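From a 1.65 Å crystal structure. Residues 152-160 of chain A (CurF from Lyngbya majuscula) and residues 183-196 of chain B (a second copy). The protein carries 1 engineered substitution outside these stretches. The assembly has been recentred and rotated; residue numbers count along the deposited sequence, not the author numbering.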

# COMPACT_ATOMS: atom_id res chain seq x y z
N GLN A 152 -3.63 -6.09 -9.77
CA GLN A 152 -4.33 -5.75 -11.03
C GLN A 152 -3.77 -6.54 -12.22
O GLN A 152 -4.49 -7.20 -12.98
CB GLN A 152 -4.13 -4.26 -11.30
CG GLN A 152 -5.07 -3.65 -12.28
CD GLN A 152 -6.29 -3.05 -11.62
OE1 GLN A 152 -6.68 -3.44 -10.52
NE2 GLN A 152 -6.90 -2.11 -12.29
N GLU A 153 -2.46 -6.50 -12.38
CA GLU A 153 -1.90 -7.12 -13.57
C GLU A 153 -2.01 -8.65 -13.53
O GLU A 153 -2.34 -9.27 -14.55
CB GLU A 153 -0.46 -6.70 -13.79
CG GLU A 153 0.06 -7.14 -15.16
CD GLU A 153 1.56 -6.94 -15.32
OE1 GLU A 153 2.00 -5.78 -15.29
OE2 GLU A 153 2.29 -7.94 -15.48
N MET A 154 -1.71 -9.24 -12.38
CA MET A 154 -1.79 -10.69 -12.26
C MET A 154 -3.22 -11.19 -12.48
O MET A 154 -3.44 -12.18 -13.15
CB MET A 154 -1.28 -11.17 -10.90
CG MET A 154 0.21 -10.93 -10.69
SD MET A 154 0.78 -11.60 -9.13
CE MET A 154 0.72 -13.33 -9.48
N ILE A 155 -4.20 -10.46 -11.94
CA ILE A 155 -5.60 -10.90 -12.06
C ILE A 155 -6.10 -10.72 -13.51
O ILE A 155 -6.68 -11.64 -14.10
CB ILE A 155 -6.51 -10.14 -11.06
CG1 ILE A 155 -6.10 -10.50 -9.63
CG2 ILE A 155 -7.98 -10.51 -11.26
CD1 ILE A 155 -6.81 -9.68 -8.55
N TYR A 156 -5.86 -9.56 -14.11
CA TYR A 156 -6.31 -9.37 -15.50
C TYR A 156 -5.67 -10.29 -16.52
O TYR A 156 -6.37 -10.74 -17.45
CB TYR A 156 -6.08 -7.94 -15.96
CG TYR A 156 -7.18 -6.94 -15.68
CD1 TYR A 156 -8.25 -6.80 -16.56
CD2 TYR A 156 -7.11 -6.10 -14.58
CE1 TYR A 156 -9.28 -5.84 -16.33
CE2 TYR A 156 -8.10 -5.13 -14.34
CZ TYR A 156 -9.18 -5.01 -15.23
OH TYR A 156 -10.17 -4.07 -15.04
N THR A 157 -4.36 -10.53 -16.42
CA THR A 157 -3.67 -11.32 -17.44
C THR A 157 -3.75 -12.84 -17.23
O THR A 157 -3.66 -13.60 -18.20
CB THR A 157 -2.18 -10.96 -17.59
OG1 THR A 157 -1.45 -11.40 -16.44
CG2 THR A 157 -1.96 -9.46 -17.85
N GLY A 158 -3.85 -13.26 -15.98
CA GLY A 158 -3.84 -14.68 -15.61
C GLY A 158 -2.51 -15.39 -15.86
O GLY A 158 -2.44 -16.62 -15.73
N GLU A 159 -1.46 -14.64 -16.19
CA GLU A 159 -0.16 -15.20 -16.59
C GLU A 159 0.65 -15.78 -15.44
O GLU A 159 0.41 -15.46 -14.27
CB GLU A 159 0.71 -14.14 -17.31
CG GLU A 159 0.37 -13.89 -18.74
CD GLU A 159 1.51 -13.23 -19.53
OE1 GLU A 159 2.50 -12.76 -18.92
OE2 GLU A 159 1.40 -13.18 -20.77
N ASN A 160 1.66 -16.58 -15.82
CA ASN A 160 2.61 -17.14 -14.87
C ASN A 160 3.78 -16.18 -14.67
O ASN A 160 4.38 -15.73 -15.64
CB ASN A 160 3.17 -18.48 -15.39
CG ASN A 160 2.11 -19.56 -15.47
OD1 ASN A 160 1.12 -19.53 -14.74
ND2 ASN A 160 2.31 -20.52 -16.35
N ASN B 183 4.92 1.10 -26.86
CA ASN B 183 5.11 -0.33 -27.11
C ASN B 183 4.82 -1.19 -25.88
O ASN B 183 4.21 -2.25 -26.00
CB ASN B 183 6.55 -0.62 -27.59
CG ASN B 183 6.88 -0.02 -28.96
OD1 ASN B 183 8.07 0.24 -29.29
ND2 ASN B 183 5.86 0.18 -29.78
N TYR B 184 5.26 -0.75 -24.70
CA TYR B 184 5.07 -1.50 -23.47
C TYR B 184 3.55 -1.61 -23.23
O TYR B 184 3.06 -2.69 -22.94
CB TYR B 184 5.77 -0.82 -22.29
CG TYR B 184 5.61 -1.58 -20.99
CD1 TYR B 184 4.41 -1.54 -20.28
CD2 TYR B 184 6.65 -2.37 -20.47
CE1 TYR B 184 4.25 -2.24 -19.10
CE2 TYR B 184 6.49 -3.07 -19.26
CZ TYR B 184 5.26 -2.98 -18.59
OH TYR B 184 5.01 -3.64 -17.40
N ALA B 185 2.86 -0.48 -23.37
CA ALA B 185 1.39 -0.43 -23.16
C ALA B 185 0.67 -1.35 -24.14
O ALA B 185 -0.26 -2.09 -23.77
CB ALA B 185 0.86 0.99 -23.28
N GLN B 186 1.12 -1.34 -25.40
CA GLN B 186 0.49 -2.15 -26.43
C GLN B 186 0.66 -3.63 -26.12
O GLN B 186 -0.28 -4.42 -26.28
CB GLN B 186 1.07 -1.82 -27.82
CG GLN B 186 0.68 -0.41 -28.30
CD GLN B 186 1.50 0.06 -29.50
OE1 GLN B 186 2.57 -0.50 -29.78
NE2 GLN B 186 1.03 1.09 -30.18
N GLN B 187 1.85 -4.00 -25.66
CA GLN B 187 2.12 -5.40 -25.31
C GLN B 187 1.25 -5.87 -24.15
O GLN B 187 0.68 -6.98 -24.21
CB GLN B 187 3.61 -5.61 -25.00
CG GLN B 187 4.46 -5.48 -26.26
CD GLN B 187 5.94 -5.71 -26.03
OE1 GLN B 187 6.35 -6.42 -25.10
NE2 GLN B 187 6.77 -5.11 -26.90
N LEU B 188 1.12 -5.02 -23.12
CA LEU B 188 0.26 -5.32 -21.99
C LEU B 188 -1.19 -5.43 -22.47
O LEU B 188 -1.91 -6.35 -22.05
CB LEU B 188 0.40 -4.24 -20.92
CG LEU B 188 -0.53 -4.33 -19.69
CD1 LEU B 188 -0.41 -5.68 -18.95
CD2 LEU B 188 -0.25 -3.13 -18.78
N GLY B 189 -1.59 -4.52 -23.36
CA GLY B 189 -2.99 -4.51 -23.85
C GLY B 189 -3.30 -5.82 -24.56
O GLY B 189 -4.35 -6.41 -24.38
N GLN B 190 -2.36 -6.31 -25.36
CA GLN B 190 -2.60 -7.55 -26.09
C GLN B 190 -2.75 -8.73 -25.13
O GLN B 190 -3.55 -9.63 -25.38
CB GLN B 190 -1.47 -7.80 -27.12
CG GLN B 190 -1.52 -6.79 -28.30
CD GLN B 190 -2.77 -6.90 -29.19
OE1 GLN B 190 -3.42 -7.94 -29.25
NE2 GLN B 190 -3.08 -5.83 -29.90
N LYS B 191 -2.00 -8.72 -24.03
CA LYS B 191 -2.14 -9.80 -23.03
C LYS B 191 -3.52 -9.75 -22.42
O LYS B 191 -4.19 -10.78 -22.28
CB LYS B 191 -1.13 -9.66 -21.91
CG LYS B 191 0.28 -10.00 -22.32
CD LYS B 191 1.23 -9.69 -21.19
CE LYS B 191 2.67 -9.92 -21.67
NZ LYS B 191 3.59 -9.88 -20.50
N ILE B 192 -3.92 -8.55 -22.04
CA ILE B 192 -5.25 -8.37 -21.41
C ILE B 192 -6.36 -8.82 -22.37
O ILE B 192 -7.32 -9.49 -21.94
CB ILE B 192 -5.43 -6.94 -20.93
CG1 ILE B 192 -4.45 -6.64 -19.79
CG2 ILE B 192 -6.88 -6.71 -20.43
CD1 ILE B 192 -4.43 -5.15 -19.39
N ALA B 193 -6.22 -8.44 -23.64
CA ALA B 193 -7.28 -8.71 -24.65
C ALA B 193 -7.48 -10.19 -24.97
O ALA B 193 -8.39 -10.52 -25.73
CB ALA B 193 -7.05 -7.90 -25.94
N LYS B 194 -6.60 -11.07 -24.46
CA LYS B 194 -6.80 -12.52 -24.65
C LYS B 194 -8.06 -13.06 -23.96
O LYS B 194 -8.55 -14.14 -24.31
CB LYS B 194 -5.58 -13.34 -24.21
CG LYS B 194 -4.38 -13.16 -25.12
CD LYS B 194 -3.24 -14.09 -24.74
CE LYS B 194 -2.03 -13.86 -25.61
NZ LYS B 194 -0.90 -14.74 -25.20
N SER B 195 -8.57 -12.31 -22.98
CA SER B 195 -9.77 -12.72 -22.23
C SER B 195 -11.04 -12.32 -22.96
O SER B 195 -11.05 -11.34 -23.72
CB SER B 195 -9.77 -12.03 -20.88
OG SER B 195 -8.73 -12.53 -20.06
N PRO B 196 -12.14 -13.04 -22.70
CA PRO B 196 -13.44 -12.67 -23.25
C PRO B 196 -13.84 -11.28 -22.76
O PRO B 196 -13.60 -10.93 -21.58
CB PRO B 196 -14.39 -13.73 -22.66
CG PRO B 196 -13.51 -14.91 -22.28
CD PRO B 196 -12.20 -14.27 -21.87
O HOH W 1 2.46 -3.37 -16.29
O HOH W 2 3.98 -6.39 -17.93
O HOH W 3 -6.35 -11.74 -20.15
O HOH W 4 -3.04 -12.94 -20.85
O HOH W 5 -0.80 -13.80 -21.88
O HOH W 6 2.02 -10.63 -17.84

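Gln A152 lies out of reach of chain B, and the contact begins one residue later. The CA-to-CB bond of Glu A153 points sideways, but the end of its side chain comes nearer to chain B. Its CG packs against CD1 of Leu B188 at 4.1 Å. Its carboxylate does not meet Tyr B184 directly: OE1 of Glu A153 and OH of Tyr B184 are 4.3 Å apart. Water 1 fills the gap, 2.6 Å from Glu A153 OE1 and 2.8 Å from Tyr B184 OH. Water 2 makes a second bridge, with a weak bond to Glu A153 OE2.

Met A154 and Ile A155 make no contact. The CA-to-CB bond of Tyr A156 points toward chain B, and its CD1 lies 4.1 Å from CG2 of Ile B192, an apolar contact at an oblique angle to the ring. Its carbonyl O is 3.9 Å from OG of Ser B195. Water 3 sits to one side and lies within reach of both atoms, and of the carbonyl of Ile B192.

The CA atoms of the two stretches come nearest at Thr A157, whose CA is 5.2 Å from CA of Ile B192. Its methyl CG2 sits among three side chains: 4.1 Å from Lys B191 CB, and 4.2 Å from both Leu B188 CD1 and Ile B192 CG1. The hydroxyl turns back to its own chain, with OG1 of Thr A157 donating to O of Glu A153 at 3.0 Å. Water 4 joins the carbonyls of Thr A157 and Lys B191, donating to both.

Gly A158 leaves the helix with positive phi, which favours glycine. It makes no contact itself. Glu A159 follows, and its CA-to-CB bond points toward chain B. Its OE1 forms a salt bridge with NZ of Lys B191 at 3.5 Å; the hydrogen bond within it is weak. Water 6 also links these two groups. Asn A160 is out of reach.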